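Local coordinates for protein transcriptional regulator (Bacillus halodurans, PDB 1Z4E) that probably acts as an acyltransferase of the GNAT fold, although it carries the name of a transcriptional regulator, at residues T6-E9 against G13-E16; Q17-L22 against E32-P37; N54-V59 against I111-E116; E65-L70 against Q100-Q105; G90-S95 against K128-A133. One frame throughout, in Å; residues are numbered along the deposited sequence.

How the interactions relate
Four of the five contacts reach the central sheet of a GNAT domain; interaction 2 joins a helix to a loop. Interactions 1 and 2 share helix 15-24 and meet where Glu16 OE2 lies 2.6 Å from Tyr34 OH. Interactions 3 and 4 share helix 102-116 and fix it to neighbouring strands 55-62 and 65-76. Interaction 1 joins interaction 3 through the salt bridge Glu9 OE2 to Arg113 NH2, 3.1 Å. Interaction 5 lies beside interaction 4, centres about 12 Å apart, with Met69 O and Arg92 N at 2.9 Å. Interaction 4 holds the glycine-rich turn that in relatives receives the acetyl-CoA pyrophosphate. Interactions 3 and 5, centres about 19 Å apart, flank the chain's centre.

Interaction 1 of 5, residues T6-E9 against G13-E16; sequences TIRE and GDLE
Arg8 and Asp14 meet across backbones that stay well apart: the nearest pair of CA atoms, Glu9 and Asp14, is separated by 9.7 Å, so the extended strand 6-9 and the turn leading into helix 15-24 are joined by side chains alone. Arg8 starts from the position between its backbone N and carbonyl carbon (chi1 59°), then runs straight out to NE and offers the far end of its guanidinium to the carboxylate, which approaches from the opposite direction. The grip is end-on and two-pronged, Arg8 NH1 reaching Asp14 OD2 at 2.8 Å and Arg8 NH2 reaching Asp14 OD1 at 3.0 Å. Both bonds are nearly straight, and both oxygens lie in the guanidinium plane and are met on their syn sides, the nitrogens standing somewhat out of the carboxylate plane; the two flat groups are twisted 28° against each other. Arg8 NH1 also turns a more bent bond back to Glu9 O at 3.0 Å, which helps to fix the rotation of the guanidinium. Ile66, on strand 65-76, packs against both side chains. The carboxylate of Glu9 takes another course, to Arg113 on helix 102-116. Asp14 is buried, and its OD2 accepts a further hydrogen bond from the backbone N of Thr11; together with the two Arg8 bonds this probably stabilises the ionised acid and links strand 6-9 to the start of the helix.

Interaction 2 of 5, residues Q17-L22 against E32-P37; sequences QMVHML and ERYEKP
An edge-to-face aromatic pair, His20 against Tyr34, joins the first helix of this GNAT fold, 15-24, to the irregular loop that leads on to helix 40-51, so that the loop lies along the flank of the helix. His20 turns the edge of its imidazole toward the phenol face, the ring centroids 4.4 Å apart and the planes at 66°. His20 ND1 stands over that face, displaced toward the rim, 3.2 Å from Tyr34 CE2. The stem of the histidine takes part as well: with CG anti to the backbone N (chi1 -171°), its CB lies over the phenol and makes a CH-pi contact, 4.0 Å from the ring centroid. The preceding residue, buried Val19, reaches Tyr34 in another way, its CG1 coming in the plane of the ring at the edge, 3.8 Å from CD1. The tyrosine is thus held both over its face and along its rim, while its OH continues to Glu16, one turn before His20. At the other end of the contact Glu32 bends at chi2 and lays its methylene against the helix. Its carboxylate goes elsewhere, to Tyr42 and to the backbone N atoms of Tyr80 and Gln81 of the second subunit, which puts this corner of the loop at the dimer interface. Beneath it the aliphatic contact is plain: Glu32 CG rests 3.8 Å from Leu22 CB and 3.7 Å from Leu22 O.

Interaction 3 of 5, residues N54-V59 against I111-E116; sequences NNELIV and IERAKE
Arg113 leaves its helix with CG anti to the backbone N (chi1 -176°) and then turns at chi2, 92°, a bend that swings the rest of the chain toward the sheet; Glu56 reaches out from strand 55-62 to meet it, straight beyond CG. The two charged ends come from opposite directions and engage side-on. Arg113 NE donates to Glu56 OE1 at 3.0 Å, using the syn lone pair of that oxygen, and Arg113 NH2 donates to Glu56 OE2 at 2.8 Å. The planes of the two groups are 47° apart, and this twist makes NH2 meet OE2 from above the carboxylate plane. Neither charge ends there: Arg113 NH2 also holds the carboxylate of Glu9, and Glu56 OE2 takes Arg117. Two acids and two arginines therefore form one network, in which the buried Glu56 probably remains ionised. In the fold, strand 55-62 runs between strands 6-9 and 65-76, and helix 102-116 packs on the side of the sheet to which Glu56 and Ile58 point. Phe74 of strand 65-76 touches both partners of the bridge, while the intervening Leu57 faces helix 40-51 on the other side.

Interaction 4 of 5, residues E65-L70 against Q100-Q105; sequences EIVGML and QGIGSQ
Just ahead of Ile102, whose side chain meets Val67 of strand 65-76, the carbonyl oxygen Gly101 O at the N-cap position is approached twice by one residue: Gln105 N donates to it at 3.2 Å, and Gln105 NE2 adds a weak bond at 3.4 Å. This first turn of helix 102-116 is thereby closed, and Ile102 is presented to the sheet. With CG1 anti to its carbonyl carbon and the chain extended beyond (chi2 174°), Ile102 lays CD1 against Val67 CG2 at 3.6 Å, the two side chains crossing at about a right angle. The other branch, Ile102 CG2, faces the backbone, 3.8 Å from Val67 O and 4.4 Å from Gly68 CA. With an alanine in place of Ile102, both branches gone, Val67 CG2 would probably lose its buried partner and a gap would open between helix and strand. A CB on Gly68 would come tight against Ile102 CG2, consistent with helix and strand lying close at this glycine. Val67 and Gly68 oppose Ala60 as a classic beta bulge. The sequence Gly101-Ile102-Gly103 ends the Q/R-x-x-G-x-G/A signature of GNAT motif A, whose turn in relatives binds the acetyl-CoA pyrophosphate, consistent with a similar role here.

Interaction 5 of 5, residues G90-S95 against K128-A133; sequences GVRTHS and KQRPDA
The guanidinium groups of Arg92 and Arg130 meet at the surface of the GNAT fold, one nitrogen over a face, where strand 84-93 ends and a loop leads from its parallel neighbour, strand 119-127, toward helix 133-140. The close part is small and confined to the two heads. Arg130 NH2 stands over one face of the Arg92 guanidinium, offset toward its rim, 3.3 Å from Arg92 CZ, with the planes 40° apart. Arg92 NH2 and Arg130 NH2, both donors, come within 3.2 Å without bonding; the nearby carboxylate of Asp25 probably offsets the like charges, with a salt bridge to Arg130 NH2 and a long, weak ion pair to Arg92 NE. Each side chain comes by its own route. Arg92 is bent at chi2 (-79°), its stem packed on Met69 and Met21, whereas Arg130 runs extended from CG to NE and crosses it at about a right angle. Away from the heads the contact is loose: the backbones stay apart, only 79 Å² is buried in all, and the loop residues Gln129, Pro131 and Asp132 are exposed to solvent. A leucine in place of Arg92 would probably deprive Arg130 of the flat surface beneath its NH2 and take from Asp25 its weaker, more distant cation. The Arg92 guanidinium is tied back to its own strand, if weakly, by a bond from NH1 to Val91 O at 3.3 Å.

Interaction 1 of 5, residues T6-E9 against G13-E16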
# COMPACT_ATOMS: atom_id res chain seq x y z
N THR A 6 9.47 3.60 24.31
CA THR A 6 8.15 4.20 24.38
C THR A 6 7.74 4.34 22.92
O THR A 6 8.53 4.82 22.10
CB THR A 6 8.21 5.60 25.02
OG1 THR A 6 8.46 5.47 26.43
CG2 THR A 6 6.90 6.36 24.80
N ILE A 7 6.54 3.89 22.58
CA ILE A 7 6.08 3.98 21.19
C ILE A 7 4.85 4.89 21.15
O ILE A 7 3.94 4.74 21.97
CB ILE A 7 5.73 2.58 20.65
CG1 ILE A 7 7.00 1.71 20.66
CG2 ILE A 7 5.15 2.68 19.24
CD1 ILE A 7 6.75 0.26 20.30
N ARG A 8 4.84 5.82 20.21
CA ARG A 8 3.74 6.79 20.08
C ARG A 8 3.74 7.41 18.68
O ARG A 8 4.67 7.21 17.90
CB ARG A 8 3.94 7.93 21.08
CG ARG A 8 5.28 8.66 20.86
CD ARG A 8 5.43 9.88 21.78
NE ARG A 8 6.77 10.47 21.68
CZ ARG A 8 7.23 11.18 20.65
NH1 ARG A 8 6.46 11.41 19.59
NH2 ARG A 8 8.46 11.66 20.67
N GLU A 9 2.68 8.16 18.37
CA GLU A 9 2.62 8.83 17.08
C GLU A 9 3.67 9.94 17.11
O GLU A 9 3.94 10.52 18.16
CB GLU A 9 1.23 9.45 16.84
CG GLU A 9 0.10 8.45 16.72
CD GLU A 9 -1.18 9.08 16.20
OE1 GLU A 9 -1.22 9.49 15.03
OE2 GLU A 9 -2.16 9.18 16.98
N GLY A 13 8.19 17.78 16.53
CA GLY A 13 9.45 17.74 17.24
C GLY A 13 10.35 16.55 16.90
O GLY A 13 11.55 16.58 17.20
N ASP A 14 9.78 15.52 16.28
CA ASP A 14 10.55 14.33 15.92
C ASP A 14 11.02 14.36 14.47
O ASP A 14 11.87 13.56 14.07
CB ASP A 14 9.69 13.06 16.08
CG ASP A 14 9.04 12.96 17.44
OD1 ASP A 14 9.74 13.17 18.45
OD2 ASP A 14 7.84 12.64 17.50
N LEU A 15 10.47 15.28 13.69
CA LEU A 15 10.78 15.36 12.27
C LEU A 15 12.25 15.40 11.92
O LEU A 15 12.69 14.69 11.02
CB LEU A 15 10.07 16.55 11.63
CG LEU A 15 10.08 16.55 10.09
CD1 LEU A 15 9.49 15.24 9.56
CD2 LEU A 15 9.27 17.74 9.58
N GLU A 16 13.02 16.23 12.62
CA GLU A 16 14.45 16.34 12.34
C GLU A 16 15.14 14.99 12.49
O GLU A 16 15.93 14.58 11.63
CB GLU A 16 15.08 17.40 13.26
CG GLU A 16 16.55 17.71 12.98
CD GLU A 16 17.50 16.77 13.69
OE1 GLU A 16 17.23 16.44 14.86
OE2 GLU A 16 18.52 16.37 13.09

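Interaction 2 of 5, residues Q17-L22 against E32-P37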
# COMPACT_ATOMS: atom_id res chain seq x y z
N GLN A 17 14.85 14.29 13.58
CA GLN A 17 15.47 12.99 13.81
C GLN A 17 14.97 11.94 12.82
O GLN A 17 15.74 11.09 12.38
CB GLN A 17 15.23 12.50 15.24
CG GLN A 17 15.97 13.30 16.29
CD GLN A 17 15.74 12.76 17.69
OE1 GLN A 17 16.17 11.65 18.02
NE2 GLN A 17 15.05 13.54 18.52
N MET A 18 13.69 11.99 12.46
CA MET A 18 13.16 11.01 11.51
C MET A 18 13.83 11.15 10.14
O MET A 18 14.24 10.16 9.53
CB MET A 18 11.64 11.14 11.36
CG MET A 18 10.83 10.65 12.58
SD MET A 18 9.02 10.47 12.26
CE MET A 18 8.56 12.16 12.04
N VAL A 19 13.96 12.39 9.66
CA VAL A 19 14.59 12.64 8.36
C VAL A 19 16.05 12.16 8.40
O VAL A 19 16.53 11.56 7.44
CB VAL A 19 14.57 14.14 7.98
CG1 VAL A 19 15.31 14.36 6.65
CG2 VAL A 19 13.13 14.61 7.85
N HIS A 20 16.74 12.43 9.50
CA HIS A 20 18.12 11.99 9.63
C HIS A 20 18.21 10.46 9.52
O HIS A 20 19.09 9.92 8.84
CB HIS A 20 18.71 12.46 10.97
CG HIS A 20 20.19 12.24 11.08
ND1 HIS A 20 21.10 12.89 10.27
CD2 HIS A 20 20.91 11.44 11.90
CE1 HIS A 20 22.32 12.49 10.58
NE2 HIS A 20 22.23 11.61 11.56
N MET A 21 17.29 9.75 10.18
CA MET A 21 17.26 8.29 10.16
C MET A 21 17.03 7.81 8.72
O MET A 21 17.68 6.87 8.26
CB MET A 21 16.17 7.75 11.10
CG MET A 21 16.25 6.24 11.40
SD MET A 21 15.14 5.66 12.74
CE MET A 21 15.81 6.52 14.14
N LEU A 22 16.11 8.45 8.02
CA LEU A 22 15.82 8.08 6.63
C LEU A 22 17.05 8.25 5.74
O LEU A 22 17.39 7.36 4.95
CB LEU A 22 14.67 8.92 6.07
CG LEU A 22 13.28 8.69 6.66
CD1 LEU A 22 12.29 9.68 6.04
CD2 LEU A 22 12.84 7.25 6.38
N GLU A 32 17.07 10.18 -0.06
CA GLU A 32 16.69 11.25 0.85
C GLU A 32 17.62 12.46 0.80
O GLU A 32 18.67 12.44 0.15
CB GLU A 32 16.63 10.72 2.28
CG GLU A 32 15.76 9.49 2.45
CD GLU A 32 14.31 9.72 2.03
OE1 GLU A 32 13.86 10.88 1.98
OE2 GLU A 32 13.61 8.72 1.77
N ARG A 33 17.21 13.53 1.48
CA ARG A 33 18.01 14.75 1.52
C ARG A 33 17.96 15.33 2.92
O ARG A 33 17.06 16.09 3.26
CB ARG A 33 17.47 15.77 0.52
CG ARG A 33 18.31 17.04 0.42
CD ARG A 33 17.60 18.11 -0.41
NE ARG A 33 17.15 17.58 -1.70
CZ ARG A 33 17.95 17.09 -2.63
NH1 ARG A 33 19.26 17.05 -2.44
NH2 ARG A 33 17.44 16.62 -3.77
N TYR A 34 18.92 14.95 3.75
CA TYR A 34 18.97 15.47 5.10
C TYR A 34 19.83 16.72 5.13
O TYR A 34 20.96 16.72 4.64
CB TYR A 34 19.56 14.46 6.08
CG TYR A 34 19.76 15.03 7.46
CD1 TYR A 34 18.66 15.26 8.31
CD2 TYR A 34 21.03 15.38 7.93
CE1 TYR A 34 18.84 15.81 9.58
CE2 TYR A 34 21.21 15.93 9.20
CZ TYR A 34 20.11 16.14 10.02
OH TYR A 34 20.29 16.68 11.27
N GLU A 35 19.29 17.79 5.70
CA GLU A 35 20.03 19.03 5.85
C GLU A 35 19.27 19.94 6.81
O GLU A 35 18.12 19.67 7.16
CB GLU A 35 20.23 19.71 4.48
CG GLU A 35 18.97 20.17 3.78
CD GLU A 35 19.22 20.46 2.30
OE1 GLU A 35 18.43 21.21 1.70
OE2 GLU A 35 20.21 19.93 1.75
N LYS A 36 19.95 20.98 7.29
CA LYS A 36 19.36 21.94 8.20
C LYS A 36 19.49 23.32 7.56
O LYS A 36 20.59 23.76 7.25
CB LYS A 36 20.11 21.94 9.54
CG LYS A 36 20.18 20.60 10.24
CD LYS A 36 21.01 20.72 11.51
CE LYS A 36 21.11 19.39 12.22
NZ LYS A 36 21.81 19.53 13.53
N PRO A 37 18.36 24.01 7.36
CA PRO A 37 17.00 23.59 7.68
C PRO A 37 16.52 22.39 6.85
O PRO A 37 17.05 22.12 5.78
CB PRO A 37 16.17 24.84 7.42
CG PRO A 37 16.91 25.46 6.26
CD PRO A 37 18.35 25.33 6.70

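Interaction 3 of 5, residues N54-V59 against I111-E116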
# COMPACT_ATOMS: atom_id res chain seq x y z
N ASN A 54 -6.08 8.22 9.23
CA ASN A 54 -5.80 6.84 8.80
C ASN A 54 -4.41 6.68 8.19
O ASN A 54 -4.11 5.65 7.57
CB ASN A 54 -6.86 6.38 7.80
CG ASN A 54 -8.22 6.17 8.44
OD1 ASN A 54 -9.25 6.41 7.82
ND2 ASN A 54 -8.22 5.70 9.68
N ASN A 55 -3.58 7.70 8.36
CA ASN A 55 -2.20 7.68 7.85
C ASN A 55 -1.37 8.17 9.03
O ASN A 55 -1.53 9.30 9.47
CB ASN A 55 -2.07 8.62 6.65
CG ASN A 55 -0.87 8.31 5.80
OD1 ASN A 55 -0.24 7.26 5.95
ND2 ASN A 55 -0.55 9.21 4.88
N GLU A 56 -0.49 7.32 9.56
CA GLU A 56 0.28 7.71 10.72
C GLU A 56 1.77 7.43 10.69
O GLU A 56 2.24 6.47 10.07
CB GLU A 56 -0.28 7.02 11.97
CG GLU A 56 -1.80 7.05 12.07
CD GLU A 56 -2.32 6.27 13.25
OE1 GLU A 56 -1.73 5.22 13.58
OE2 GLU A 56 -3.32 6.71 13.86
N LEU A 57 2.52 8.29 11.38
CA LEU A 57 3.95 8.13 11.52
C LEU A 57 4.12 7.73 12.97
O LEU A 57 3.64 8.43 13.88
CB LEU A 57 4.68 9.45 11.22
CG LEU A 57 4.82 9.75 9.73
CD1 LEU A 57 5.22 11.20 9.51
CD2 LEU A 57 5.86 8.79 9.14
N ILE A 58 4.76 6.60 13.19
CA ILE A 58 4.97 6.05 14.52
C ILE A 58 6.46 6.00 14.85
O ILE A 58 7.26 5.59 14.02
CB ILE A 58 4.43 4.61 14.60
CG1 ILE A 58 2.99 4.56 14.08
CG2 ILE A 58 4.55 4.08 16.01
CD1 ILE A 58 2.02 5.47 14.83
N VAL A 59 6.82 6.43 16.06
CA VAL A 59 8.22 6.40 16.48
C VAL A 59 8.43 5.62 17.78
O VAL A 59 7.53 5.57 18.64
CB VAL A 59 8.81 7.83 16.68
CG1 VAL A 59 8.90 8.56 15.34
CG2 VAL A 59 7.95 8.62 17.68
N ILE A 111 0.93 -3.54 14.45
CA ILE A 111 0.00 -4.63 14.16
C ILE A 111 -1.19 -4.60 15.11
O ILE A 111 -2.33 -4.83 14.69
CB ILE A 111 0.69 -6.00 14.27
CG1 ILE A 111 1.72 -6.16 13.15
CG2 ILE A 111 -0.34 -7.12 14.22
CD1 ILE A 111 2.51 -7.44 13.22
N GLU A 112 -0.94 -4.34 16.39
CA GLU A 112 -2.04 -4.27 17.35
C GLU A 112 -2.92 -3.07 17.02
O GLU A 112 -4.14 -3.11 17.20
CB GLU A 112 -1.50 -4.15 18.78
CG GLU A 112 -0.96 -5.46 19.30
CD GLU A 112 -1.96 -6.59 19.11
OE1 GLU A 112 -3.11 -6.43 19.60
OE2 GLU A 112 -1.61 -7.62 18.49
N ARG A 113 -2.28 -2.01 16.56
CA ARG A 113 -2.97 -0.79 16.18
C ARG A 113 -3.93 -1.14 15.03
O ARG A 113 -5.10 -0.76 15.05
CB ARG A 113 -1.94 0.24 15.70
CG ARG A 113 -2.49 1.61 15.34
CD ARG A 113 -2.44 2.55 16.53
NE ARG A 113 -2.57 3.95 16.14
CZ ARG A 113 -2.72 4.95 17.00
NH1 ARG A 113 -2.76 4.69 18.31
NH2 ARG A 113 -2.83 6.20 16.58
N ALA A 114 -3.42 -1.87 14.05
CA ALA A 114 -4.22 -2.29 12.90
C ALA A 114 -5.43 -3.13 13.32
O ALA A 114 -6.53 -2.92 12.82
CB ALA A 114 -3.36 -3.09 11.92
N LYS A 115 -5.22 -4.08 14.23
CA LYS A 115 -6.32 -4.91 14.71
C LYS A 115 -7.37 -4.00 15.36
O LYS A 115 -8.57 -4.17 15.15
CB LYS A 115 -5.83 -5.94 15.73
CG LYS A 115 -4.93 -7.02 15.16
CD LYS A 115 -4.43 -7.93 16.27
CE LYS A 115 -3.52 -9.04 15.75
NZ LYS A 115 -2.99 -9.85 16.88
N GLU A 116 -6.90 -3.05 16.16
CA GLU A 116 -7.78 -2.09 16.83
C GLU A 116 -8.64 -1.34 15.82
O GLU A 116 -9.82 -1.08 16.08
CB GLU A 116 -6.96 -1.07 17.62
CG GLU A 116 -6.51 -1.52 18.99
CD GLU A 116 -5.45 -0.60 19.57
OE1 GLU A 116 -5.41 0.59 19.20
OE2 GLU A 116 -4.65 -1.07 20.41

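Interaction 4 of 5, residues E65-L70 against Q100-Q105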
# COMPACT_ATOMS: atom_id res chain seq x y z
N GLU A 65 15.34 10.62 22.48
CA GLU A 65 16.06 10.02 21.37
C GLU A 65 15.16 9.08 20.57
O GLU A 65 14.62 8.10 21.11
CB GLU A 65 17.28 9.25 21.91
CG GLU A 65 18.10 8.51 20.86
CD GLU A 65 19.30 7.79 21.47
OE1 GLU A 65 19.11 6.96 22.38
OE2 GLU A 65 20.43 8.06 21.02
N ILE A 66 14.98 9.37 19.29
CA ILE A 66 14.15 8.52 18.45
C ILE A 66 15.03 7.35 18.01
O ILE A 66 16.09 7.55 17.42
CB ILE A 66 13.65 9.27 17.19
CG1 ILE A 66 12.79 10.47 17.59
CG2 ILE A 66 12.86 8.32 16.30
CD1 ILE A 66 11.53 10.10 18.37
N VAL A 67 14.61 6.13 18.30
CA VAL A 67 15.41 4.98 17.93
C VAL A 67 14.77 4.08 16.88
O VAL A 67 15.34 3.06 16.50
CB VAL A 67 15.77 4.14 19.18
CG1 VAL A 67 16.55 5.01 20.14
CG2 VAL A 67 14.51 3.61 19.85
N GLY A 68 13.59 4.48 16.41
CA GLY A 68 12.91 3.69 15.40
C GLY A 68 11.70 4.43 14.86
O GLY A 68 11.14 5.29 15.53
N MET A 69 11.29 4.09 13.64
CA MET A 69 10.14 4.75 13.03
C MET A 69 9.53 3.87 11.94
O MET A 69 10.15 2.94 11.44
CB MET A 69 10.58 6.08 12.39
CG MET A 69 11.53 5.91 11.18
SD MET A 69 12.23 7.46 10.46
CE MET A 69 10.84 8.03 9.51
N LEU A 70 8.29 4.19 11.59
CA LEU A 70 7.59 3.51 10.51
C LEU A 70 6.34 4.32 10.21
O LEU A 70 5.92 5.16 11.01
CB LEU A 70 7.19 2.07 10.88
CG LEU A 70 6.16 1.81 11.99
CD1 LEU A 70 4.76 2.24 11.54
CD2 LEU A 70 6.14 0.33 12.31
N GLN A 100 18.56 -4.91 19.06
CA GLN A 100 17.97 -4.69 20.38
C GLN A 100 16.45 -4.88 20.43
O GLN A 100 15.79 -4.44 21.37
CB GLN A 100 18.34 -3.29 20.88
CG GLN A 100 19.84 -3.03 20.94
CD GLN A 100 20.59 -4.11 21.72
OE1 GLN A 100 21.24 -4.99 21.14
NE2 GLN A 100 20.50 -4.03 23.04
N GLY A 101 15.89 -5.53 19.41
CA GLY A 101 14.46 -5.77 19.37
C GLY A 101 13.55 -4.56 19.22
O GLY A 101 12.35 -4.65 19.49
N ILE A 102 14.11 -3.44 18.78
CA ILE A 102 13.30 -2.23 18.60
C ILE A 102 12.37 -2.39 17.40
O ILE A 102 11.19 -2.04 17.48
CB ILE A 102 14.20 -1.00 18.38
CG1 ILE A 102 15.04 -0.75 19.64
CG2 ILE A 102 13.36 0.22 18.05
CD1 ILE A 102 16.07 0.35 19.47
N GLY A 103 12.90 -2.91 16.30
CA GLY A 103 12.09 -3.11 15.10
C GLY A 103 10.89 -4.00 15.39
O GLY A 103 9.77 -3.69 14.99
N SER A 104 11.13 -5.10 16.09
CA SER A 104 10.06 -6.03 16.43
C SER A 104 8.98 -5.36 17.28
O SER A 104 7.79 -5.52 17.03
CB SER A 104 10.62 -7.25 17.16
OG SER A 104 9.57 -8.15 17.50
N GLN A 105 9.38 -4.62 18.31
CA GLN A 105 8.41 -3.93 19.16
C GLN A 105 7.59 -2.93 18.36
O GLN A 105 6.38 -2.84 18.51
CB GLN A 105 9.11 -3.18 20.29
CG GLN A 105 9.66 -4.07 21.38
CD GLN A 105 10.38 -3.28 22.45
OE1 GLN A 105 9.76 -2.49 23.17
NE2 GLN A 105 11.69 -3.48 22.56

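Interaction 5 of 5, residues G90-S95 against K128-A133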
# COMPACT_ATOMS: atom_id res chain seq x y z
N GLY A 90 8.47 1.73 5.23
CA GLY A 90 9.70 2.29 5.75
C GLY A 90 9.99 2.11 7.22
O GLY A 90 10.13 3.09 7.95
N VAL A 91 10.08 0.87 7.67
CA VAL A 91 10.39 0.59 9.05
C VAL A 91 11.90 0.79 9.17
O VAL A 91 12.67 0.12 8.49
CB VAL A 91 10.04 -0.86 9.43
CG1 VAL A 91 10.45 -1.14 10.87
CG2 VAL A 91 8.54 -1.08 9.27
N ARG A 92 12.31 1.72 10.02
CA ARG A 92 13.73 1.99 10.20
C ARG A 92 14.10 1.93 11.68
O ARG A 92 13.32 2.34 12.54
CB ARG A 92 14.08 3.38 9.66
CG ARG A 92 13.74 3.61 8.18
CD ARG A 92 14.77 2.98 7.24
NE ARG A 92 14.47 3.30 5.84
CZ ARG A 92 13.77 2.52 5.02
NH1 ARG A 92 13.27 1.36 5.45
NH2 ARG A 92 13.56 2.90 3.76
N THR A 93 15.28 1.40 11.97
CA THR A 93 15.79 1.33 13.34
C THR A 93 17.09 2.12 13.36
O THR A 93 17.84 2.12 12.37
CB THR A 93 16.06 -0.13 13.77
OG1 THR A 93 14.83 -0.86 13.81
CG2 THR A 93 16.69 -0.16 15.16
N HIS A 94 17.36 2.81 14.47
CA HIS A 94 18.57 3.61 14.63
C HIS A 94 19.80 2.74 14.32
O HIS A 94 19.90 1.61 14.79
CB HIS A 94 18.64 4.12 16.08
CG HIS A 94 19.64 5.21 16.29
ND1 HIS A 94 21.00 5.03 16.09
CD2 HIS A 94 19.50 6.48 16.72
CE1 HIS A 94 21.64 6.15 16.37
NE2 HIS A 94 20.75 7.05 16.76
N SER A 95 20.73 3.28 13.53
CA SER A 95 21.93 2.52 13.16
C SER A 95 22.82 2.13 14.34
O SER A 95 23.64 1.21 14.23
CB SER A 95 22.76 3.31 12.13
OG SER A 95 23.27 4.51 12.69
N LYS A 128 14.46 -6.15 -1.81
CA LYS A 128 15.22 -7.39 -1.93
C LYS A 128 16.71 -7.20 -1.70
O LYS A 128 17.45 -8.17 -1.56
CB LYS A 128 14.98 -8.02 -3.32
CG LYS A 128 13.55 -8.48 -3.55
CD LYS A 128 13.37 -9.11 -4.92
CE LYS A 128 11.95 -9.62 -5.12
NZ LYS A 128 11.74 -10.24 -6.47
N GLN A 129 17.16 -5.95 -1.66
CA GLN A 129 18.58 -5.68 -1.43
C GLN A 129 18.93 -5.70 0.06
O GLN A 129 20.10 -5.63 0.43
CB GLN A 129 18.99 -4.34 -2.05
CG GLN A 129 18.99 -4.37 -3.57
CD GLN A 129 19.71 -5.59 -4.13
OE1 GLN A 129 20.90 -5.82 -3.86
NE2 GLN A 129 19.00 -6.39 -4.92
N ARG A 130 17.91 -5.80 0.91
CA ARG A 130 18.12 -5.88 2.35
C ARG A 130 18.07 -7.37 2.66
O ARG A 130 17.00 -7.96 2.78
CB ARG A 130 17.02 -5.15 3.12
CG ARG A 130 16.89 -3.65 2.82
CD ARG A 130 15.65 -3.09 3.53
NE ARG A 130 15.36 -1.70 3.20
CZ ARG A 130 16.07 -0.66 3.64
NH1 ARG A 130 17.10 -0.84 4.45
NH2 ARG A 130 15.73 0.57 3.28
N PRO A 131 19.24 -8.00 2.80
CA PRO A 131 19.32 -9.44 3.09
C PRO A 131 18.56 -9.95 4.31
O PRO A 131 17.88 -10.98 4.23
CB PRO A 131 20.83 -9.67 3.22
CG PRO A 131 21.30 -8.38 3.83
CD PRO A 131 20.55 -7.35 3.01
N ASP A 132 18.64 -9.23 5.42
CA ASP A 132 17.98 -9.66 6.66
C ASP A 132 16.52 -9.26 6.86
O ASP A 132 15.87 -9.75 7.78
CB ASP A 132 18.80 -9.18 7.86
CG ASP A 132 20.27 -9.55 7.76
OD1 ASP A 132 20.58 -10.68 7.33
OD2 ASP A 132 21.12 -8.70 8.11
N ALA A 133 16.00 -8.39 6.01
CA ALA A 133 14.62 -7.94 6.17
C ALA A 133 13.60 -9.06 6.03
O ALA A 133 12.73 -9.21 6.88
CB ALA A 133 14.31 -6.82 5.16